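Local coordinates for regulatory protein of LacI family (Chloroflexus aggregans, PDB 3BBL) that probably regulates transcription as a LacI-family DNA-binding protein, with a periplasmic-binding-protein-like core that would be expected to bind a small effector, at residues A[73-78]-A[136-141]; A[132-137]-A[165-170]; A[157-162]-A[185-190]. One frame throughout, in Å; residues are numbered along the deposited sequence.

Interaction 1: residues A[73-78]-A[136-141]; sequences INYNDP and DSRVGN
Tyr75 lays one face of its ring against the side chain of Arg138 while its hydroxyl reaches Asn141. Arg138 CB stands 3.7 Å from the centroid of the Tyr75 ring and 16° off its normal, a CH-pi contact displaced toward the rim, and Arg138 CG follows over the same face, 3.6 Å from Tyr75 CE2. The guanidinium itself does not stack on the ring: the two planes are nearly perpendicular. The chain is bent at chi2 (-100°), which sets CD, and again at chi3; at its end Arg138 NH2 donates to Ile73 O at 3.0 Å, with the oxygen almost in the guanidinium plane; the accompanying bond from NE is weak. Arg138 NH1 is salt-bridged to Asp106, which gives the guanidinium a second anchor, and Val139 CG2 covers one of its faces.

Asn141 meets the ring quite differently, edge-on. Its ND2 donates to Tyr75 OH at 2.8 Å and 165°, the oxygen lying in the amide plane, and amide and ring are roughly coplanar. ND2 also bonds to Glu135 O, which fixes the turn of the amide. Replacing Tyr75 by an alanine would probably open a gap beside Arg138 CB and CG and leave Asn141 ND2 without its hydroxyl acceptor.

The two backbones are secured locally. Asp77 OD1 accepts from Asn74 N at 3.1 Å, and Ser137 OG caps its helix at Gly140 N, 2.9 Å away. Residues 73-78 lie between strand 67-70 and helix 78-85, which Asp77 caps, whereas Arg138 and Asn141 belong to the first turn of helix 138-153; the contact therefore spans two lobes, consistent with the hinged, two-lobed core of LacI-family regulators.

Interaction 2: residues A[132-137]-A[165-170]; sequences AWPEDS and RGEGTF
The guanidinium of Arg165 carries Glu135 CG on one face, 3.8 Å above the plane and over its centre, and has a water in the plane at its edge. Also at the edge, though tilted somewhat from the plane, is Trp133 O. It accepts from Arg165 NH1 at 2.8 Å, and the donor sits nearly in line with the carbonyl bond (C=O...N angle 165°). The arginine chain, extended from CG to NE, runs past that carbonyl, with its CG 3.4 Å from Trp133 O. The carboxylate of Glu135 adds no salt bridge, only attraction at a distance: its OE2 is 4.3 Å from Arg165 NE and well out of the guanidinium plane, so no N-H points at it.

The indole of Trp133 approaches the other segment obliquely. Its CD1 lies 3.4 Å from Gly166 O and its NE1 3.6 Å from Gly168 CA. NE1 is buried here and finds no polar partner in the model. A CB on Gly168 would clash with NE1, so the fit depends on the bare backbone of this inverse gamma turn. Pro134 CD packs on Gly166 O beside the indole.

The backbones join where Gly166 N donates to Ala132 O at 2.9 Å, supported by a CA-H...O contact from Arg165 to the same oxygen. Ala132 and Arg165 form a parallel bridge between the ends of strands 128-132 and 163-165. Beyond it both segments run into loops that lead to helices capped by Ser137 and Thr169. Neighbouring parallel strands joined through helix 138-153 form a beta-alpha-beta crossover, as in the Rossmann-like lobes of periplasmic-binding-protein folds.

Interaction 3: residues A[157-162]-A[185-190]; sequences PIETGY and PERRPT
Tyr162, Arg187 and Pro189 bury most of this contact, and the tyrosine ring lies at its centre. Pro189 CB sits 4.0 Å above one ring face, offset toward the rim. The opposite face is met by Glu159 OE1, 3.5 Å above the plane and over the centre, from within the same turn. At the edge, in the ring plane, is Arg187 O, to which Tyr162 OH donates at 2.6 Å. The hydroxyl lies above the plane of that carbonyl (38° out of it). Close by, Arg187 NH2 is 3.4 Å from Tyr162 OH, but the angle is too poor for a bond.

Both residues 157-162 and 185-190 precede parallel strands of the same sheet, 163-165 and 191-194. Strand 128-132 runs between those two, and its Ala129 touches both Tyr162 and Pro189. The contact thus links two helix-to-strand loops of an alpha/beta lobe across an intervening strand, with Leu180 of helix 170-181 also against the tyrosine.

Arg187 reaches the glutamate through a chain bent at chi2 (-103°) and chi3. Its NH2 donates to Glu159 OE1 at 2.6 Å, a salt bridge made on the syn side of the carboxylate with the oxygen near the guanidinium plane. A weak second bond comes from NH1. A water spans the same pair, donating to Glu159 OE1 and accepting from Arg187 NH1 at 3.0 Å. The glutamate is placed by the 3-10 turn that follows it, in which Tyr162 N bonds to Glu159 O at 2.9 Å. Glu159 and Arg187 also touch a crystal neighbour, which may influence how this ion pair is modelled.

Overall arrangement
From the N terminus, interaction 1 closes the longest loop, bringing residues 73-78, after strand 67-70, to the start of helix 138-153. Interaction 2 opens at residue 132, just before that loop closes, and shares Asp136 and Ser137 with it; Trp133 packs on Val139 and Gly140. Interaction 3 opens at residue 157, inside the loop that interaction 2 closes, and ends beyond it, so these two cross. Interactions 1 and 3 follow in series. Interaction 1 joins the lobes, whereas interactions 2 and 3 lie at opposite ends of the strands of one lobe: the former joins the C-terminal ends of neighbouring strands 128-132 and 163-165, the latter the loops entering 163-165 and 191-194, on either side of 128-132.

Interaction 1: residues A[73-78]-A[136-141]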
loop_
_atom_site.group_PDB
_atom_site.type_symbol
_atom_site.label_atom_id
_atom_site.label_comp_id
_atom_site.label_asym_id
_atom_site.label_seq_id
_atom_site.Cartn_x
_atom_site.Cartn_y
_atom_site.Cartn_z
ATOM N N ILE A 73 -15.815 -6.646 7.544
ATOM C CA ILE A 73 -17.047 -7.138 8.137
ATOM C C ILE A 73 -18.182 -6.131 8.078
ATOM O O ILE A 73 -18.070 -5.029 8.599
ATOM C CB ILE A 73 -16.846 -7.518 9.618
ATOM C CG1 ILE A 73 -15.553 -8.324 9.792
ATOM C CG2 ILE A 73 -18.057 -8.300 10.112
ATOM C CD1 ILE A 73 -15.539 -9.649 9.055
ATOM N N ASN A 74 -19.280 -6.523 7.445
ATOM C CA ASN A 74 -20.460 -5.667 7.352
ATOM C C ASN A 74 -21.483 -6.127 8.379
ATOM O O ASN A 74 -21.265 -7.113 9.071
ATOM C CB ASN A 74 -21.079 -5.743 5.956
ATOM C CG ASN A 74 -20.255 -5.017 4.917
ATOM O OD1 ASN A 74 -19.851 -3.867 5.122
ATOM N ND2 ASN A 74 -20.005 -5.676 3.789
ATOM N N TYR A 75 -22.591 -5.404 8.494
ATOM C CA TYR A 75 -23.640 -5.800 9.429
ATOM C C TYR A 75 -24.239 -7.093 8.885
ATOM O O TYR A 75 -24.342 -7.264 7.667
ATOM C CB TYR A 75 -24.741 -4.735 9.512
ATOM C CG TYR A 75 -24.359 -3.463 10.231
ATOM C CD1 TYR A 75 -24.267 -2.253 9.544
ATOM C CD2 TYR A 75 -24.129 -3.459 11.604
ATOM C CE1 TYR A 75 -23.963 -1.069 10.208
ATOM C CE2 TYR A 75 -23.825 -2.281 12.282
ATOM C CZ TYR A 75 -23.747 -1.089 11.575
ATOM O OH TYR A 75 -23.468 0.081 12.240
ATOM N N ASN A 76 -24.639 -7.993 9.780
ATOM C CA ASN A 76 -25.219 -9.276 9.374
ATOM C C ASN A 76 -24.371 -9.855 8.243
ATOM O O ASN A 76 -24.876 -10.123 7.150
ATOM C CB ASN A 76 -26.659 -9.099 8.869
ATOM C CG ASN A 76 -27.534 -8.328 9.836
ATOM O OD1 ASN A 76 -27.534 -8.587 11.040
ATOM N ND2 ASN A 76 -28.301 -7.378 9.304
ATOM N N ASP A 77 -23.081 -10.030 8.501
ATOM C CA ASP A 77 -22.191 -10.560 7.485
ATOM C C ASP A 77 -22.535 -12.022 7.198
ATOM O O ASP A 77 -22.494 -12.870 8.094
ATOM C CB ASP A 77 -20.736 -10.450 7.947
ATOM C CG ASP A 77 -19.756 -10.470 6.786
ATOM O OD1 ASP A 77 -19.373 -9.380 6.305
ATOM O OD2 ASP A 77 -19.379 -11.577 6.344
ATOM N N PRO A 78 -22.885 -12.333 5.940
ATOM C CA PRO A 78 -23.229 -13.712 5.579
ATOM C C PRO A 78 -22.122 -14.733 5.893
ATOM O O PRO A 78 -22.404 -15.869 6.277
ATOM C CB PRO A 78 -23.551 -13.608 4.084
ATOM C CG PRO A 78 -22.731 -12.438 3.628
ATOM C CD PRO A 78 -22.909 -11.455 4.757
ATOM N N ASP A 136 -25.132 2.657 6.225
ATOM C CA ASP A 136 -25.025 1.206 6.242
ATOM C C ASP A 136 -23.606 0.720 6.513
ATOM O O ASP A 136 -23.325 -0.470 6.422
ATOM C CB ASP A 136 -25.541 0.619 4.925
ATOM C CG ASP A 136 -24.758 1.099 3.721
ATOM O OD1 ASP A 136 -25.197 0.827 2.581
ATOM O OD2 ASP A 136 -23.705 1.746 3.907
ATOM N N SER A 137 -22.713 1.643 6.848
ATOM C CA SER A 137 -21.330 1.288 7.139
ATOM C C SER A 137 -21.102 1.141 8.646
ATOM O O SER A 137 -21.192 2.107 9.400
ATOM C CB SER A 137 -20.384 2.346 6.568
ATOM O OG SER A 137 -19.059 2.128 7.014
ATOM N N ARG A 138 -20.810 -0.082 9.076
ATOM C CA ARG A 138 -20.569 -0.368 10.485
ATOM C C ARG A 138 -19.370 0.428 10.992
ATOM O O ARG A 138 -19.453 1.090 12.027
ATOM C CB ARG A 138 -20.341 -1.872 10.677
ATOM C CG ARG A 138 -20.251 -2.337 12.124
ATOM C CD ARG A 138 -18.808 -2.528 12.556
ATOM N NE ARG A 138 -18.050 -3.324 11.588
ATOM C CZ ARG A 138 -16.746 -3.565 11.674
ATOM N NH1 ARG A 138 -16.044 -3.079 12.686
ATOM N NH2 ARG A 138 -16.140 -4.280 10.739
ATOM N N VAL A 139 -18.260 0.370 10.264
ATOM C CA VAL A 139 -17.064 1.106 10.656
ATOM C C VAL A 139 -17.342 2.611 10.633
ATOM O O VAL A 139 -16.904 3.342 11.521
ATOM C CB VAL A 139 -15.895 0.806 9.708
ATOM C CG1 VAL A 139 -14.640 1.527 10.183
ATOM C CG2 VAL A 139 -15.664 -0.681 9.642
ATOM N N GLY A 140 -18.068 3.055 9.609
ATOM C CA GLY A 140 -18.406 4.459 9.479
ATOM C C GLY A 140 -19.178 4.970 10.680
ATOM O O GLY A 140 -18.890 6.048 11.197
ATOM N N ASN A 141 -20.159 4.197 11.134
ATOM C CA ASN A 141 -20.946 4.606 12.283
ATOM C C ASN A 141 -20.106 4.637 13.544
ATOM O O ASN A 141 -20.295 5.501 14.389
ATOM C CB ASN A 141 -22.139 3.676 12.476
ATOM C CG ASN A 141 -23.077 3.700 11.304
ATOM O OD1 ASN A 141 -23.240 4.730 10.652
ATOM N ND2 ASN A 141 -23.710 2.567 11.027
#

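Interaction 2: residues A[132-137]-A[165-170]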
loop_
_atom_site.group_PDB
_atom_site.type_symbol
_atom_site.label_atom_id
_atom_site.label_comp_id
_atom_site.label_asym_id
_atom_site.label_seq_id
_atom_site.Cartn_x
_atom_site.Cartn_y
_atom_site.Cartn_z
ATOM N N ALA A 132 -18.061 12.012 6.577
ATOM C CA ALA A 132 -18.389 10.653 6.983
ATOM C C ALA A 132 -18.863 9.745 5.850
ATOM O O ALA A 132 -18.942 10.156 4.689
ATOM C CB ALA A 132 -19.436 10.706 8.085
ATOM N N TRP A 133 -19.193 8.509 6.210
ATOM C CA TRP A 133 -19.642 7.511 5.247
ATOM C C TRP A 133 -21.139 7.230 5.364
ATOM O O TRP A 133 -21.798 7.711 6.283
ATOM C CB TRP A 133 -18.856 6.210 5.454
ATOM C CG TRP A 133 -17.388 6.334 5.223
ATOM C CD1 TRP A 133 -16.752 7.305 4.513
ATOM C CD2 TRP A 133 -16.367 5.423 5.661
ATOM N NE1 TRP A 133 -15.401 7.062 4.479
ATOM C CE2 TRP A 133 -15.136 5.914 5.175
ATOM C CE3 TRP A 133 -16.377 4.241 6.412
ATOM C CZ2 TRP A 133 -13.919 5.262 5.416
ATOM C CZ3 TRP A 133 -15.166 3.594 6.653
ATOM C CH2 TRP A 133 -13.955 4.108 6.156
ATOM N N PRO A 134 -21.694 6.438 4.429
ATOM C CA PRO A 134 -23.123 6.100 4.448
ATOM C C PRO A 134 -23.538 5.412 5.743
ATOM O O PRO A 134 -22.700 4.859 6.451
ATOM C CB PRO A 134 -23.274 5.193 3.232
ATOM C CG PRO A 134 -22.245 5.723 2.295
ATOM C CD PRO A 134 -21.058 5.917 3.205
ATOM N N GLU A 135 -24.837 5.435 6.030
ATOM C CA GLU A 135 -25.385 4.848 7.255
ATOM C C GLU A 135 -25.273 3.333 7.360
ATOM O O GLU A 135 -25.319 2.782 8.461
ATOM C CB GLU A 135 -26.853 5.237 7.414
ATOM C CG GLU A 135 -27.143 6.707 7.181
ATOM C CD GLU A 135 -28.570 7.069 7.535
ATOM O OE1 GLU A 135 -29.496 6.364 7.076
ATOM O OE2 GLU A 135 -28.765 8.062 8.268
ATOM N N ASP A 136 -25.132 2.657 6.225
ATOM C CA ASP A 136 -25.025 1.206 6.242
ATOM C C ASP A 136 -23.606 0.720 6.513
ATOM O O ASP A 136 -23.325 -0.470 6.422
ATOM C CB ASP A 136 -25.541 0.619 4.925
ATOM C CG ASP A 136 -24.758 1.099 3.721
ATOM O OD1 ASP A 136 -25.197 0.827 2.581
ATOM O OD2 ASP A 136 -23.705 1.746 3.907
ATOM N N SER A 137 -22.713 1.643 6.848
ATOM C CA SER A 137 -21.330 1.288 7.139
ATOM C C SER A 137 -21.102 1.141 8.646
ATOM O O SER A 137 -21.192 2.107 9.400
ATOM C CB SER A 137 -20.384 2.346 6.568
ATOM O OG SER A 137 -19.059 2.128 7.014
ATOM N N ARG A 165 -22.128 12.789 4.349
ATOM C CA ARG A 165 -21.905 11.365 4.127
ATOM C C ARG A 165 -21.692 11.035 2.659
ATOM O O ARG A 165 -22.388 11.548 1.790
ATOM C CB ARG A 165 -23.101 10.576 4.647
ATOM C CG ARG A 165 -23.348 10.700 6.132
ATOM C CD ARG A 165 -24.685 10.068 6.454
ATOM N NE ARG A 165 -24.990 10.021 7.879
ATOM C CZ ARG A 165 -24.508 9.113 8.716
ATOM N NH1 ARG A 165 -23.684 8.168 8.279
ATOM N NH2 ARG A 165 -24.874 9.144 9.990
ATOM N N GLY A 166 -20.732 10.154 2.396
ATOM C CA GLY A 166 -20.427 9.766 1.035
ATOM C C GLY A 166 -19.294 8.757 0.968
ATOM O O GLY A 166 -18.781 8.302 1.995
ATOM N N GLU A 167 -18.904 8.402 -0.250
ATOM C CA GLU A 167 -17.821 7.451 -0.457
ATOM C C GLU A 167 -16.473 8.019 -0.020
ATOM O O GLU A 167 -16.179 9.197 -0.231
ATOM C CB GLU A 167 -17.753 7.062 -1.929
ATOM C CG GLU A 167 -19.031 6.433 -2.434
ATOM C CD GLU A 167 -19.389 5.168 -1.673
ATOM O OE1 GLU A 167 -20.601 4.897 -1.503
ATOM O OE2 GLU A 167 -18.457 4.444 -1.246
ATOM N N GLY A 168 -15.650 7.166 0.575
ATOM C CA GLY A 168 -14.348 7.598 1.037
ATOM C C GLY A 168 -13.333 7.807 -0.062
ATOM O O GLY A 168 -12.290 7.181 -0.053
ATOM N N THR A 169 -13.623 8.692 -1.009
ATOM C CA THR A 169 -12.690 8.955 -2.102
ATOM C C THR A 169 -12.151 10.381 -2.056
ATOM O O THR A 169 -12.650 11.243 -1.321
ATOM C CB THR A 169 -13.346 8.762 -3.494
ATOM O OG1 THR A 169 -14.392 9.730 -3.674
ATOM C CG2 THR A 169 -13.903 7.350 -3.635
ATOM N N PHE A 170 -11.115 10.618 -2.850
ATOM C CA PHE A 170 -10.506 11.934 -2.958
ATOM C C PHE A 170 -11.538 12.909 -3.527
ATOM O O PHE A 170 -11.746 13.995 -2.994
ATOM C CB PHE A 170 -9.313 11.868 -3.902
ATOM C CG PHE A 170 -8.785 13.208 -4.298
ATOM C CD1 PHE A 170 -7.875 13.884 -3.483
ATOM C CD2 PHE A 170 -9.212 13.813 -5.480
ATOM C CE1 PHE A 170 -7.397 15.138 -3.844
ATOM C CE2 PHE A 170 -8.739 15.069 -5.845
ATOM C CZ PHE A 170 -7.832 15.731 -5.023
HETATM O O HOH W 1 -21.806 5.590 8.690
#

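Interaction 3: residues A[157-162]-A[185-190]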
loop_
_atom_site.group_PDB
_atom_site.type_symbol
_atom_site.label_atom_id
_atom_site.label_comp_id
_atom_site.label_asym_id
_atom_site.label_seq_id
_atom_site.Cartn_x
_atom_site.Cartn_y
_atom_site.Cartn_z
ATOM N N PRO A 157 -22.421 22.733 19.009
ATOM C CA PRO A 157 -23.492 22.422 18.059
ATOM C C PRO A 157 -23.121 21.246 17.172
ATOM O O PRO A 157 -21.987 21.132 16.727
ATOM C CB PRO A 157 -23.607 23.696 17.237
ATOM C CG PRO A 157 -23.153 24.759 18.173
ATOM C CD PRO A 157 -21.966 24.122 18.841
ATOM N N ILE A 158 -24.078 20.362 16.934
ATOM C CA ILE A 158 -23.872 19.231 16.051
ATOM C C ILE A 158 -24.795 19.545 14.885
ATOM O O ILE A 158 -25.970 19.190 14.886
ATOM C CB ILE A 158 -24.255 17.923 16.742
ATOM C CG1 ILE A 158 -23.278 17.677 17.896
ATOM C CG2 ILE A 158 -24.244 16.781 15.751
ATOM C CD1 ILE A 158 -23.567 16.449 18.723
ATOM N N GLU A 159 -24.241 20.265 13.913
ATOM C CA GLU A 159 -24.954 20.713 12.711
ATOM C C GLU A 159 -25.077 19.664 11.630
ATOM O O GLU A 159 -24.082 19.074 11.218
ATOM C CB GLU A 159 -24.229 21.897 12.083
ATOM C CG GLU A 159 -24.169 23.139 12.917
ATOM C CD GLU A 159 -23.429 24.262 12.207
ATOM O OE1 GLU A 159 -23.599 24.406 10.978
ATOM O OE2 GLU A 159 -22.689 25.001 12.882
ATOM N N THR A 160 -26.293 19.470 11.136
ATOM C CA THR A 160 -26.525 18.503 10.073
ATOM C C THR A 160 -25.774 18.968 8.829
ATOM O O THR A 160 -25.366 18.168 8.005
ATOM C CB THR A 160 -28.036 18.369 9.749
ATOM O OG1 THR A 160 -28.535 19.606 9.224
ATOM C CG2 THR A 160 -28.814 18.017 11.000
ATOM N N GLY A 161 -25.591 20.277 8.710
ATOM C CA GLY A 161 -24.882 20.830 7.574
ATOM C C GLY A 161 -23.398 20.535 7.636
ATOM O O GLY A 161 -22.701 20.654 6.634
ATOM N N TYR A 162 -22.920 20.142 8.816
ATOM C CA TYR A 162 -21.506 19.813 9.029
ATOM C C TYR A 162 -21.210 18.316 8.984
ATOM O O TYR A 162 -20.075 17.900 9.210
ATOM C CB TYR A 162 -21.028 20.328 10.379
ATOM C CG TYR A 162 -20.679 21.783 10.430
ATOM C CD1 TYR A 162 -20.152 22.331 11.601
ATOM C CD2 TYR A 162 -20.852 22.617 9.319
ATOM C CE1 TYR A 162 -19.801 23.674 11.674
ATOM C CE2 TYR A 162 -20.497 23.970 9.377
ATOM C CZ TYR A 162 -19.972 24.487 10.560
ATOM O OH TYR A 162 -19.575 25.789 10.645
ATOM N N PRO A 185 -16.933 33.233 5.922
ATOM C CA PRO A 185 -15.993 33.049 7.031
ATOM C C PRO A 185 -16.714 32.829 8.364
ATOM O O PRO A 185 -16.245 32.087 9.221
ATOM C CB PRO A 185 -15.196 34.351 7.018
ATOM C CG PRO A 185 -15.172 34.710 5.571
ATOM C CD PRO A 185 -16.596 34.443 5.150
ATOM N N GLU A 186 -17.858 33.475 8.520
ATOM C CA GLU A 186 -18.655 33.365 9.733
ATOM C C GLU A 186 -19.230 31.960 9.946
ATOM O O GLU A 186 -19.224 31.455 11.060
ATOM C CB GLU A 186 -19.823 34.382 9.708
ATOM C CG GLU A 186 -19.427 35.853 9.628
ATOM C CD GLU A 186 -19.522 36.426 8.210
ATOM O OE1 GLU A 186 -19.309 35.662 7.241
ATOM O OE2 GLU A 186 -19.792 37.645 8.067
ATOM N N ARG A 187 -19.724 31.335 8.880
ATOM C CA ARG A 187 -20.348 30.012 8.974
ATOM C C ARG A 187 -19.459 28.836 8.604
ATOM O O ARG A 187 -19.810 27.685 8.838
ATOM C CB ARG A 187 -21.599 29.971 8.088
ATOM C CG ARG A 187 -22.750 30.816 8.596
ATOM C CD ARG A 187 -23.824 29.956 9.250
ATOM N NE ARG A 187 -23.245 28.991 10.170
ATOM C CZ ARG A 187 -23.415 27.673 10.085
ATOM N NH1 ARG A 187 -24.162 27.145 9.118
ATOM N NH2 ARG A 187 -22.819 26.878 10.963
ATOM N N ARG A 188 -18.313 29.128 8.016
ATOM C CA ARG A 188 -17.392 28.091 7.588
ATOM C C ARG A 188 -16.727 27.358 8.756
ATOM O O ARG A 188 -16.364 27.973 9.754
ATOM C CB ARG A 188 -16.339 28.744 6.697
ATOM C CG ARG A 188 -15.171 27.887 6.300
ATOM C CD ARG A 188 -14.153 28.783 5.630
ATOM N NE ARG A 188 -14.793 29.579 4.584
ATOM C CZ ARG A 188 -14.386 30.786 4.204
ATOM N NH1 ARG A 188 -13.326 31.340 4.787
ATOM N NH2 ARG A 188 -15.057 31.445 3.261
ATOM N N PRO A 189 -16.577 26.027 8.654
ATOM C CA PRO A 189 -15.928 25.308 9.758
ATOM C C PRO A 189 -14.436 25.630 9.776
ATOM O O PRO A 189 -13.846 25.929 8.742
ATOM C CB PRO A 189 -16.191 23.837 9.428
ATOM C CG PRO A 189 -16.274 23.829 7.935
ATOM C CD PRO A 189 -17.069 25.091 7.625
ATOM N N THR A 190 -13.837 25.593 10.959
ATOM C CA THR A 190 -12.422 25.874 11.092
ATOM C C THR A 190 -11.618 24.577 11.154
ATOM O O THR A 190 -10.396 24.585 11.075
ATOM C CB THR A 190 -12.137 26.690 12.347
ATOM O OG1 THR A 190 -12.565 25.946 13.488
ATOM C CG2 THR A 190 -12.855 28.017 12.296
HETATM O O HOH W 2 -23.935 24.378 8.064
#